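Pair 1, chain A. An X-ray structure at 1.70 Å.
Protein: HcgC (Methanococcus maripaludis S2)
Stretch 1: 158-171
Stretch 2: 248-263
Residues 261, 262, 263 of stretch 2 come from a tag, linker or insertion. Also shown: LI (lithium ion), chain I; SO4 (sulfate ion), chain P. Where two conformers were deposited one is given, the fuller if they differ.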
# COMPACT_ATOMS: atom_id res chain seq x y z
N ALA A 158 -27.40 34.10 -5.15
CA ALA A 158 -27.91 33.94 -6.51
C ALA A 158 -27.10 32.90 -7.27
O ALA A 158 -27.65 32.17 -8.11
CB ALA A 158 -27.86 35.28 -7.24
N LYS A 159 -25.81 32.83 -7.00
CA LYS A 159 -24.90 31.86 -7.59
C LYS A 159 -24.26 31.10 -6.44
O LYS A 159 -23.82 31.73 -5.46
CB LYS A 159 -23.85 32.56 -8.44
CG LYS A 159 -22.85 31.68 -9.17
CD LYS A 159 -21.69 32.56 -9.61
CE LYS A 159 -20.89 31.98 -10.74
NZ LYS A 159 -19.80 32.94 -11.08
N LYS A 160 -24.25 29.77 -6.52
CA LYS A 160 -23.79 28.92 -5.42
C LYS A 160 -22.73 27.97 -5.93
O LYS A 160 -22.85 27.44 -7.04
CB LYS A 160 -24.96 28.13 -4.84
CG LYS A 160 -26.05 29.00 -4.25
CD LYS A 160 -27.20 28.15 -3.75
CE LYS A 160 -28.39 29.02 -3.39
NZ LYS A 160 -29.47 28.22 -2.76
N GLY A 161 -21.69 27.74 -5.13
CA GLY A 161 -20.63 26.83 -5.51
C GLY A 161 -20.13 26.05 -4.31
O GLY A 161 -20.18 26.52 -3.18
N VAL A 162 -19.63 24.85 -4.59
CA VAL A 162 -19.06 23.97 -3.57
C VAL A 162 -17.60 23.74 -3.92
O VAL A 162 -17.30 23.20 -4.99
CB VAL A 162 -19.82 22.64 -3.48
CG1 VAL A 162 -19.18 21.72 -2.44
CG2 VAL A 162 -21.27 22.88 -3.13
N LEU A 163 -16.70 24.12 -3.02
CA LEU A 163 -15.27 23.98 -3.25
C LEU A 163 -14.84 22.57 -2.85
O LEU A 163 -14.96 22.19 -1.68
CB LEU A 163 -14.50 25.03 -2.45
CG LEU A 163 -12.98 24.90 -2.46
CD1 LEU A 163 -12.40 25.12 -3.85
CD2 LEU A 163 -12.39 25.86 -1.45
N LYS A 164 -14.34 21.81 -3.81
CA LYS A 164 -13.93 20.43 -3.59
C LYS A 164 -12.43 20.30 -3.85
O LYS A 164 -11.89 20.95 -4.75
CB LYS A 164 -14.71 19.47 -4.49
CG LYS A 164 -16.23 19.55 -4.33
CD LYS A 164 -16.94 18.66 -5.35
CE LYS A 164 -18.45 18.64 -5.15
NZ LYS A 164 -18.88 18.05 -3.84
N THR A 165 -11.77 19.46 -3.07
CA THR A 165 -10.34 19.25 -3.24
C THR A 165 -10.02 17.79 -2.98
O THR A 165 -10.30 17.27 -1.89
CB THR A 165 -9.52 20.16 -2.31
OG1 THR A 165 -9.94 21.52 -2.44
CG2 THR A 165 -8.05 20.07 -2.67
N TYR A 166 -9.42 17.13 -3.97
CA TYR A 166 -9.07 15.73 -3.90
C TYR A 166 -7.64 15.54 -4.38
O TYR A 166 -7.04 16.42 -5.00
CB TYR A 166 -10.00 14.85 -4.75
CG TYR A 166 -11.46 15.11 -4.53
CD1 TYR A 166 -12.08 14.77 -3.34
CD2 TYR A 166 -12.24 15.66 -5.54
CE1 TYR A 166 -13.43 15.00 -3.15
CE2 TYR A 166 -13.60 15.89 -5.36
CZ TYR A 166 -14.18 15.56 -4.17
OH TYR A 166 -15.54 15.79 -4.01
N ARG A 167 -7.12 14.34 -4.14
CA ARG A 167 -5.85 13.93 -4.71
C ARG A 167 -6.11 12.95 -5.85
O ARG A 167 -6.77 11.92 -5.67
CB ARG A 167 -4.96 13.30 -3.63
CG ARG A 167 -4.65 14.25 -2.48
CD ARG A 167 -3.48 13.76 -1.63
NE ARG A 167 -3.80 12.51 -0.97
CZ ARG A 167 -2.98 11.47 -0.83
NH1 ARG A 167 -3.40 10.39 -0.19
NH2 ARG A 167 -1.76 11.50 -1.33
N SER A 168 -5.61 13.28 -7.04
CA SER A 168 -5.76 12.38 -8.17
C SER A 168 -5.06 11.05 -7.87
O SER A 168 -3.90 11.03 -7.45
CB SER A 168 -5.17 13.02 -9.43
OG SER A 168 -3.76 13.08 -9.35
N SER A 169 -5.79 9.95 -8.04
CA SER A 169 -5.32 8.57 -7.89
C SER A 169 -5.02 8.14 -6.46
O SER A 169 -4.57 7.01 -6.27
CB SER A 169 -4.07 8.29 -8.73
OG SER A 169 -4.38 8.37 -10.11
N LYS A 170 -5.24 8.99 -5.45
CA LYS A 170 -4.87 8.65 -4.09
C LYS A 170 -6.03 8.92 -3.14
O LYS A 170 -6.86 9.80 -3.39
CB LYS A 170 -3.64 9.46 -3.63
CG LYS A 170 -2.39 9.19 -4.44
CD LYS A 170 -1.86 7.80 -4.16
CE LYS A 170 -0.41 7.67 -4.62
NZ LYS A 170 0.15 6.34 -4.27
N PHE A 171 -6.05 8.19 -2.03
CA PHE A 171 -7.15 8.29 -1.07
C PHE A 171 -6.83 9.29 0.04
O PHE A 171 -5.80 9.17 0.72
CB PHE A 171 -7.45 6.93 -0.45
CG PHE A 171 -8.69 6.92 0.40
CD1 PHE A 171 -8.65 7.39 1.71
CD2 PHE A 171 -9.90 6.48 -0.10
CE1 PHE A 171 -9.79 7.39 2.49
CE2 PHE A 171 -11.03 6.49 0.68
CZ PHE A 171 -10.98 6.95 1.98
N LYS A 248 5.75 15.40 -7.01
CA LYS A 248 4.72 14.64 -7.72
C LYS A 248 3.47 14.48 -6.87
O LYS A 248 2.34 14.65 -7.36
CB LYS A 248 5.27 13.27 -8.13
CG LYS A 248 4.24 12.29 -8.69
CD LYS A 248 4.90 10.95 -9.02
CE LYS A 248 5.31 10.17 -7.77
NZ LYS A 248 6.02 8.91 -8.13
N ASN A 249 3.64 14.18 -5.58
CA ASN A 249 2.47 14.01 -4.74
C ASN A 249 1.74 15.32 -4.49
O ASN A 249 0.51 15.35 -4.42
CB ASN A 249 2.87 13.33 -3.44
CG ASN A 249 2.84 11.83 -3.57
OD1 ASN A 249 1.79 11.26 -3.84
ND2 ASN A 249 3.98 11.20 -3.39
N ILE A 250 2.48 16.43 -4.38
CA ILE A 250 1.85 17.74 -4.29
C ILE A 250 1.01 18.01 -5.54
O ILE A 250 -0.10 18.53 -5.46
CB ILE A 250 2.91 18.84 -4.09
CG1 ILE A 250 3.59 18.67 -2.73
CG2 ILE A 250 2.26 20.24 -4.20
CD1 ILE A 250 4.89 19.42 -2.59
N SER A 251 1.54 17.66 -6.72
CA SER A 251 0.83 17.95 -7.97
C SER A 251 -0.46 17.16 -8.11
O SER A 251 -1.32 17.55 -8.92
CB SER A 251 1.73 17.68 -9.18
OG SER A 251 1.88 16.29 -9.41
N ARG A 252 -0.65 16.09 -7.34
CA ARG A 252 -1.89 15.33 -7.46
C ARG A 252 -3.08 16.08 -6.89
O ARG A 252 -4.23 15.74 -7.21
CB ARG A 252 -1.73 13.97 -6.78
CG ARG A 252 -0.72 13.06 -7.46
CD ARG A 252 -0.76 11.67 -6.85
NE ARG A 252 0.03 10.70 -7.60
CZ ARG A 252 -0.33 10.17 -8.76
NH1 ARG A 252 0.47 9.29 -9.36
NH2 ARG A 252 -1.48 10.51 -9.34
N VAL A 253 -2.84 17.09 -6.05
CA VAL A 253 -3.96 17.84 -5.48
C VAL A 253 -4.67 18.60 -6.58
O VAL A 253 -4.05 19.28 -7.41
CB VAL A 253 -3.47 18.79 -4.37
CG1 VAL A 253 -4.63 19.62 -3.82
CG2 VAL A 253 -2.83 17.99 -3.25
N ASP A 254 -5.99 18.44 -6.62
CA ASP A 254 -6.86 19.06 -7.61
C ASP A 254 -8.01 19.71 -6.86
O ASP A 254 -8.75 19.02 -6.16
CB ASP A 254 -7.35 18.00 -8.59
CG ASP A 254 -7.99 18.59 -9.82
OD1 ASP A 254 -7.81 19.80 -10.07
OD2 ASP A 254 -8.66 17.82 -10.54
N SER A 255 -8.12 21.04 -6.96
CA SER A 255 -9.17 21.81 -6.29
C SER A 255 -10.04 22.51 -7.33
O SER A 255 -9.54 23.04 -8.32
CB SER A 255 -8.58 22.86 -5.35
OG SER A 255 -9.59 23.41 -4.54
N PHE A 256 -11.35 22.48 -7.11
CA PHE A 256 -12.26 23.11 -8.07
C PHE A 256 -13.57 23.41 -7.38
O PHE A 256 -13.96 22.74 -6.42
CB PHE A 256 -12.49 22.23 -9.30
CG PHE A 256 -12.88 20.82 -8.98
CD1 PHE A 256 -11.91 19.85 -8.73
CD2 PHE A 256 -14.22 20.45 -8.93
CE1 PHE A 256 -12.27 18.54 -8.44
CE2 PHE A 256 -14.59 19.15 -8.63
CZ PHE A 256 -13.61 18.19 -8.40
N VAL A 257 -14.26 24.44 -7.86
CA VAL A 257 -15.59 24.77 -7.38
C VAL A 257 -16.60 24.20 -8.36
O VAL A 257 -16.57 24.52 -9.56
CB VAL A 257 -15.79 26.28 -7.19
CG1 VAL A 257 -17.18 26.53 -6.58
CG2 VAL A 257 -14.70 26.87 -6.30
N LYS A 258 -17.48 23.36 -7.85
CA LYS A 258 -18.58 22.83 -8.64
C LYS A 258 -19.80 23.73 -8.42
O LYS A 258 -20.24 23.91 -7.29
CB LYS A 258 -18.90 21.39 -8.26
CG LYS A 258 -20.00 20.79 -9.12
CD LYS A 258 -20.41 19.42 -8.65
CE LYS A 258 -21.62 18.95 -9.45
NZ LYS A 258 -22.14 17.65 -8.96
N GLU A 259 -20.34 24.27 -9.51
CA GLU A 259 -21.52 25.09 -9.37
C GLU A 259 -22.68 24.23 -8.90
O GLU A 259 -22.89 23.12 -9.38
CB GLU A 259 -21.87 25.79 -10.68
CG GLU A 259 -23.03 26.77 -10.52
CD GLU A 259 -23.11 27.79 -11.63
OE1 GLU A 259 -24.21 28.35 -11.84
OE2 GLU A 259 -22.07 28.05 -12.29
N PHE A 260 -23.42 24.75 -7.93
CA PHE A 260 -24.62 24.12 -7.41
C PHE A 260 -25.79 24.79 -8.12
O PHE A 260 -26.10 25.96 -7.85
CB PHE A 260 -24.70 24.31 -5.90
CG PHE A 260 -25.86 23.63 -5.24
CD1 PHE A 260 -25.81 22.28 -4.94
CD2 PHE A 260 -27.01 24.34 -4.93
CE1 PHE A 260 -26.88 21.65 -4.32
CE2 PHE A 260 -28.08 23.72 -4.32
CZ PHE A 260 -28.02 22.38 -4.02
N ASP A 261 -26.43 24.07 -9.04
CA ASP A 261 -27.50 24.67 -9.83
C ASP A 261 -28.73 24.93 -8.98
O ASP A 261 -29.14 24.08 -8.19
CB ASP A 261 -27.87 23.76 -11.00
CG ASP A 261 -26.70 23.51 -11.93
OD1 ASP A 261 -25.64 23.06 -11.44
OD2 ASP A 261 -26.84 23.76 -13.15
N LYS A 262 -29.31 26.13 -9.14
CA LYS A 262 -30.53 26.51 -8.44
C LYS A 262 -31.25 27.53 -9.33
O LYS A 262 -30.94 28.73 -9.27
CB LYS A 262 -30.23 27.08 -7.06
CG LYS A 262 -31.29 26.78 -6.00
CD LYS A 262 -32.53 27.66 -6.17
CE LYS A 262 -33.58 27.33 -5.11
NZ LYS A 262 -34.36 26.10 -5.43
N LEU A 263 -32.18 27.05 -10.15
CA LEU A 263 -32.83 27.93 -11.12
C LEU A 263 -33.62 29.03 -10.43
O LEU A 263 -33.59 30.19 -10.87
CB LEU A 263 -33.73 27.11 -12.05
CG LEU A 263 -33.05 26.04 -12.91
CD1 LEU A 263 -34.05 25.42 -13.87
CD2 LEU A 263 -31.86 26.61 -13.68
LI LI I . -5.40 10.06 -11.72
S SO4 P . -21.89 16.08 -5.76
O1 SO4 P . -21.68 17.47 -6.23
O2 SO4 P . -23.33 15.81 -5.70
O3 SO4 P . -21.24 15.15 -6.72
O4 SO4 P . -21.30 15.92 -4.42
O HOH W 1 -25.84 28.55 -8.54
O HOH W 2 -0.45 12.88 -3.46
O HOH W 3 -5.54 12.13 -12.84

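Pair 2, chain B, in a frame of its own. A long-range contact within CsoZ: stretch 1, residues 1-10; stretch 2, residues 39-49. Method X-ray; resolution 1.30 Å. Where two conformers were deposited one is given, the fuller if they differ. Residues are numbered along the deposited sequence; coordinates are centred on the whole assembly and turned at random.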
# COMPACT_ATOMS: atom_id res chain seq x y z
N MET B 1 -11.10 -10.30 -11.17
CA MET B 1 -10.90 -8.93 -11.76
C MET B 1 -10.44 -7.94 -10.66
O MET B 1 -9.31 -7.57 -10.75
CB MET B 1 -12.00 -8.37 -12.56
CG MET B 1 -11.57 -7.03 -13.19
SD MET B 1 -12.98 -5.99 -13.58
CE MET B 1 -13.86 -5.90 -12.02
N ILE B 2 -11.27 -7.56 -9.65
CA ILE B 2 -10.77 -6.85 -8.46
C ILE B 2 -10.14 -7.79 -7.48
O ILE B 2 -10.72 -8.79 -7.14
CB ILE B 2 -11.90 -6.14 -7.66
CG1 ILE B 2 -12.62 -5.17 -8.50
CG2 ILE B 2 -11.28 -5.39 -6.45
CD1 ILE B 2 -11.89 -3.92 -8.79
N HIS B 3 -8.92 -7.49 -7.11
CA HIS B 3 -8.17 -8.25 -6.10
C HIS B 3 -8.13 -7.46 -4.82
O HIS B 3 -8.18 -6.22 -4.82
CB HIS B 3 -6.76 -8.45 -6.59
CG HIS B 3 -6.72 -9.19 -7.87
ND1 HIS B 3 -6.27 -8.65 -9.04
CD2 HIS B 3 -7.15 -10.44 -8.15
CE1 HIS B 3 -6.33 -9.58 -9.99
NE2 HIS B 3 -6.93 -10.65 -9.49
N GLN B 4 -8.10 -8.16 -3.69
CA GLN B 4 -7.91 -7.54 -2.42
C GLN B 4 -6.74 -8.23 -1.77
O GLN B 4 -6.66 -9.45 -1.73
CB GLN B 4 -9.15 -7.63 -1.55
CG GLN B 4 -8.98 -6.80 -0.27
CD GLN B 4 -10.25 -6.45 0.48
OE1 GLN B 4 -10.25 -5.47 1.25
NE2 GLN B 4 -11.33 -7.21 0.25
N ASN B 5 -5.85 -7.44 -1.22
CA ASN B 5 -4.71 -7.96 -0.45
C ASN B 5 -4.49 -7.15 0.80
O ASN B 5 -4.75 -5.92 0.84
CB ASN B 5 -3.41 -7.86 -1.22
CG ASN B 5 -3.21 -8.87 -2.26
OD1 ASN B 5 -3.83 -8.85 -3.31
ND2 ASN B 5 -2.29 -9.80 -1.98
N THR B 6 -4.00 -7.84 1.81
CA THR B 6 -3.39 -7.20 2.98
C THR B 6 -1.91 -7.36 2.85
O THR B 6 -1.42 -8.47 2.70
CB THR B 6 -3.92 -7.81 4.26
OG1 THR B 6 -5.34 -7.70 4.29
CG2 THR B 6 -3.28 -7.12 5.47
N ILE B 7 -1.21 -6.26 2.84
CA ILE B 7 0.23 -6.20 2.73
C ILE B 7 0.78 -5.85 4.09
O ILE B 7 0.34 -4.84 4.69
CB ILE B 7 0.68 -5.19 1.68
CG1 ILE B 7 0.02 -5.47 0.33
CG2 ILE B 7 2.17 -5.15 1.62
CD1 ILE B 7 0.18 -4.37 -0.69
N TYR B 8 1.71 -6.65 4.59
CA TYR B 8 2.21 -6.48 5.94
C TYR B 8 3.52 -5.75 5.90
O TYR B 8 4.55 -6.27 5.51
CB TYR B 8 2.36 -7.84 6.61
CG TYR B 8 1.05 -8.52 6.82
CD1 TYR B 8 0.42 -9.23 5.78
CD2 TYR B 8 0.39 -8.43 8.05
CE1 TYR B 8 -0.80 -9.83 5.98
CE2 TYR B 8 -0.82 -9.09 8.22
CZ TYR B 8 -1.40 -9.77 7.19
OH TYR B 8 -2.62 -10.41 7.38
N THR B 9 3.44 -4.46 6.20
CA THR B 9 4.61 -3.59 6.11
C THR B 9 5.30 -3.43 7.44
O THR B 9 4.72 -3.73 8.50
CB THR B 9 4.29 -2.21 5.57
OG1 THR B 9 3.64 -1.43 6.56
CG2 THR B 9 3.45 -2.29 4.32
N ALA B 10 6.49 -2.88 7.39
CA ALA B 10 7.24 -2.43 8.54
C ALA B 10 7.89 -1.12 8.16
O ALA B 10 8.32 -0.92 7.01
CB ALA B 10 8.27 -3.47 8.92
N ILE B 39 -0.70 1.18 13.49
CA ILE B 39 -0.23 0.36 14.61
C ILE B 39 0.39 -0.96 14.14
O ILE B 39 1.51 -1.31 14.53
CB ILE B 39 -1.37 0.07 15.60
CG1 ILE B 39 -1.87 1.37 16.22
CG2 ILE B 39 -0.86 -0.92 16.66
CD1 ILE B 39 -3.11 1.21 17.01
N ASP B 40 -0.32 -1.64 13.26
CA ASP B 40 0.13 -2.92 12.86
C ASP B 40 0.81 -3.01 11.51
O ASP B 40 1.30 -4.07 11.16
CB ASP B 40 -0.92 -3.98 13.01
CG ASP B 40 -2.10 -3.78 12.13
OD1 ASP B 40 -2.00 -3.13 11.09
OD2 ASP B 40 -3.21 -4.29 12.49
N GLY B 41 0.87 -1.90 10.78
CA GLY B 41 1.53 -1.86 9.52
C GLY B 41 0.77 -2.49 8.37
O GLY B 41 1.32 -2.57 7.24
N GLN B 42 -0.44 -2.88 8.54
CA GLN B 42 -1.19 -3.53 7.49
C GLN B 42 -1.73 -2.52 6.53
O GLN B 42 -2.42 -1.57 6.91
CB GLN B 42 -2.33 -4.34 8.08
CG GLN B 42 -1.77 -5.54 8.86
CD GLN B 42 -2.88 -6.30 9.55
OE1 GLN B 42 -4.00 -6.27 9.10
NE2 GLN B 42 -2.53 -7.01 10.61
N VAL B 43 -1.48 -2.80 5.24
CA VAL B 43 -1.97 -2.00 4.15
C VAL B 43 -2.95 -2.84 3.42
O VAL B 43 -2.59 -3.89 2.85
CB VAL B 43 -0.81 -1.56 3.24
CG1 VAL B 43 -1.32 -0.85 2.00
CG2 VAL B 43 0.19 -0.73 3.99
N THR B 44 -4.22 -2.49 3.45
CA THR B 44 -5.24 -3.23 2.72
C THR B 44 -5.58 -2.49 1.47
O THR B 44 -5.83 -1.27 1.52
CB THR B 44 -6.55 -3.48 3.50
OG1 THR B 44 -7.09 -2.24 3.96
CG2 THR B 44 -6.27 -4.39 4.69
N VAL B 45 -5.62 -3.20 0.36
CA VAL B 45 -5.75 -2.58 -0.94
C VAL B 45 -6.71 -3.41 -1.77
O VAL B 45 -6.62 -4.61 -1.79
CB VAL B 45 -4.40 -2.45 -1.60
CG1 VAL B 45 -3.44 -1.51 -0.99
CG2 VAL B 45 -3.70 -3.74 -1.77
N SER B 46 -7.57 -2.73 -2.53
CA SER B 46 -8.41 -3.32 -3.56
C SER B 46 -8.00 -2.72 -4.88
O SER B 46 -7.86 -1.50 -5.02
CB SER B 46 -9.88 -3.03 -3.32
OG SER B 46 -10.26 -3.58 -2.11
N TYR B 47 -7.72 -3.59 -5.85
CA TYR B 47 -7.11 -3.11 -7.06
C TYR B 47 -7.38 -4.06 -8.23
O TYR B 47 -7.72 -5.22 -8.06
CB TYR B 47 -5.58 -3.01 -6.89
CG TYR B 47 -4.91 -4.31 -6.59
CD1 TYR B 47 -4.82 -4.77 -5.32
CD2 TYR B 47 -4.41 -5.14 -7.59
CE1 TYR B 47 -4.30 -6.02 -5.01
CE2 TYR B 47 -3.88 -6.35 -7.29
CZ TYR B 47 -3.80 -6.79 -6.01
OH TYR B 47 -3.24 -8.04 -5.76
N GLU B 48 -7.18 -3.53 -9.41
CA GLU B 48 -7.29 -4.27 -10.65
C GLU B 48 -6.25 -3.78 -11.63
O GLU B 48 -5.74 -2.66 -11.52
CB GLU B 48 -8.67 -4.12 -11.27
CG GLU B 48 -9.01 -2.69 -11.66
CD GLU B 48 -10.44 -2.54 -12.16
OE1 GLU B 48 -11.18 -1.72 -11.60
OE2 GLU B 48 -10.84 -3.24 -13.14
N THR B 49 -5.99 -4.62 -12.66
CA THR B 49 -5.10 -4.26 -13.76
C THR B 49 -5.48 -2.86 -14.27
O THR B 49 -6.66 -2.60 -14.44
CB THR B 49 -5.26 -5.29 -14.88
OG1 THR B 49 -4.88 -6.52 -14.32
CG2 THR B 49 -4.42 -4.96 -16.08
O HOH W 4 -7.38 -7.22 -12.39
O HOH W 5 -9.83 -2.87 0.39
O HOH W 6 2.50 -5.39 9.03

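The sharpest difference lies at one matched cross-strand pair. In pair 1, Val162(A) faces Lys258(A), whose side chain leads away from the other strand and places NZ 2.8 Å from O1 of a bound sulfate. In pair 2 the same positions hold His3(B) and Tyr47(B), and the tyrosine, with chi1 p, lies back across the neighbouring strand. Its ring takes CB of His3(B) over one face, 3.8 Å from the ring centroid, and its OH donates a 2.6 Å hydrogen bond to OD1 of Asn5(B). One site therefore sends its charge outward, while the other closes over its partner.

The frame beneath is nearly identical: two antiparallel strands, at 151° in pair 1 and 159° in pair 2, superpose with an RMSD of 0.6 Å over 14 central residues. Wide and narrow pairs alternate. Val162(A)–Lys258(A), Lys164(A)–Phe256(A) and Tyr166(A)–Asp254(A) are the hydrogen-bonded pairs, matching His3(B)–Tyr47(B), Asn5(B)–Val45(B) and Ile7(B)–Val43(B). Each forms two backbone bonds, such as Lys164(A) N to Phe256(A) O at 2.8 Å and Asn5(B) N to Val45(B) O at 3.0 Å.

On the face carrying these pairs, pair 1 also uses an aromatic cover, but two residues along the strand, at the next pair on this face. Phe256(A), also chi1 p, lies over Lys164(A), with the backbone O of that lysine over one ring face, and its CZ meets CE2 of Tyr166(A) at 3.8 Å. The matching Val45(B) is too short for such a cover; its CG2 packs 4.1 Å from CD1 of Ile7(B).

On the opposite face, the central pair in both cases is made of small hydroxyl residues. Thr165(A) and Ser255(A) join directly, Ser255(A) OG donating to Thr165(A) OG1 at 2.8 Å. At the matched Thr6(B) and Thr44(B), the contact is instead OG1 of Thr6(B) against CG2 of Thr44(B) at 3.5 Å. One pair along, CD1 of Leu163(A) packs on CG2 of Val257(A) at 3.8 Å, whereas Gln4(B) and Ser46(B) share a water, 2.8 Å from Gln4(B) OE1 and 2.6 Å from Ser46(B) OG.

At the strand end both pairs keep one backbone bond: Ser168(A) N to Arg252(A) O, 2.8 Å, and Thr9(B) N to Gly41(B) O, 3.0 Å. Arg252(A) adds a weak bond from NH2 to Ser168(A) O at 3.1 Å. Gly41(B), at positive phi, has no side chain to reach back; an ideal CB would clash with Thr9(B) O. Here Thr9(B) OG1 supplies the second bond, donating to Gly41(B) O at 2.7 Å.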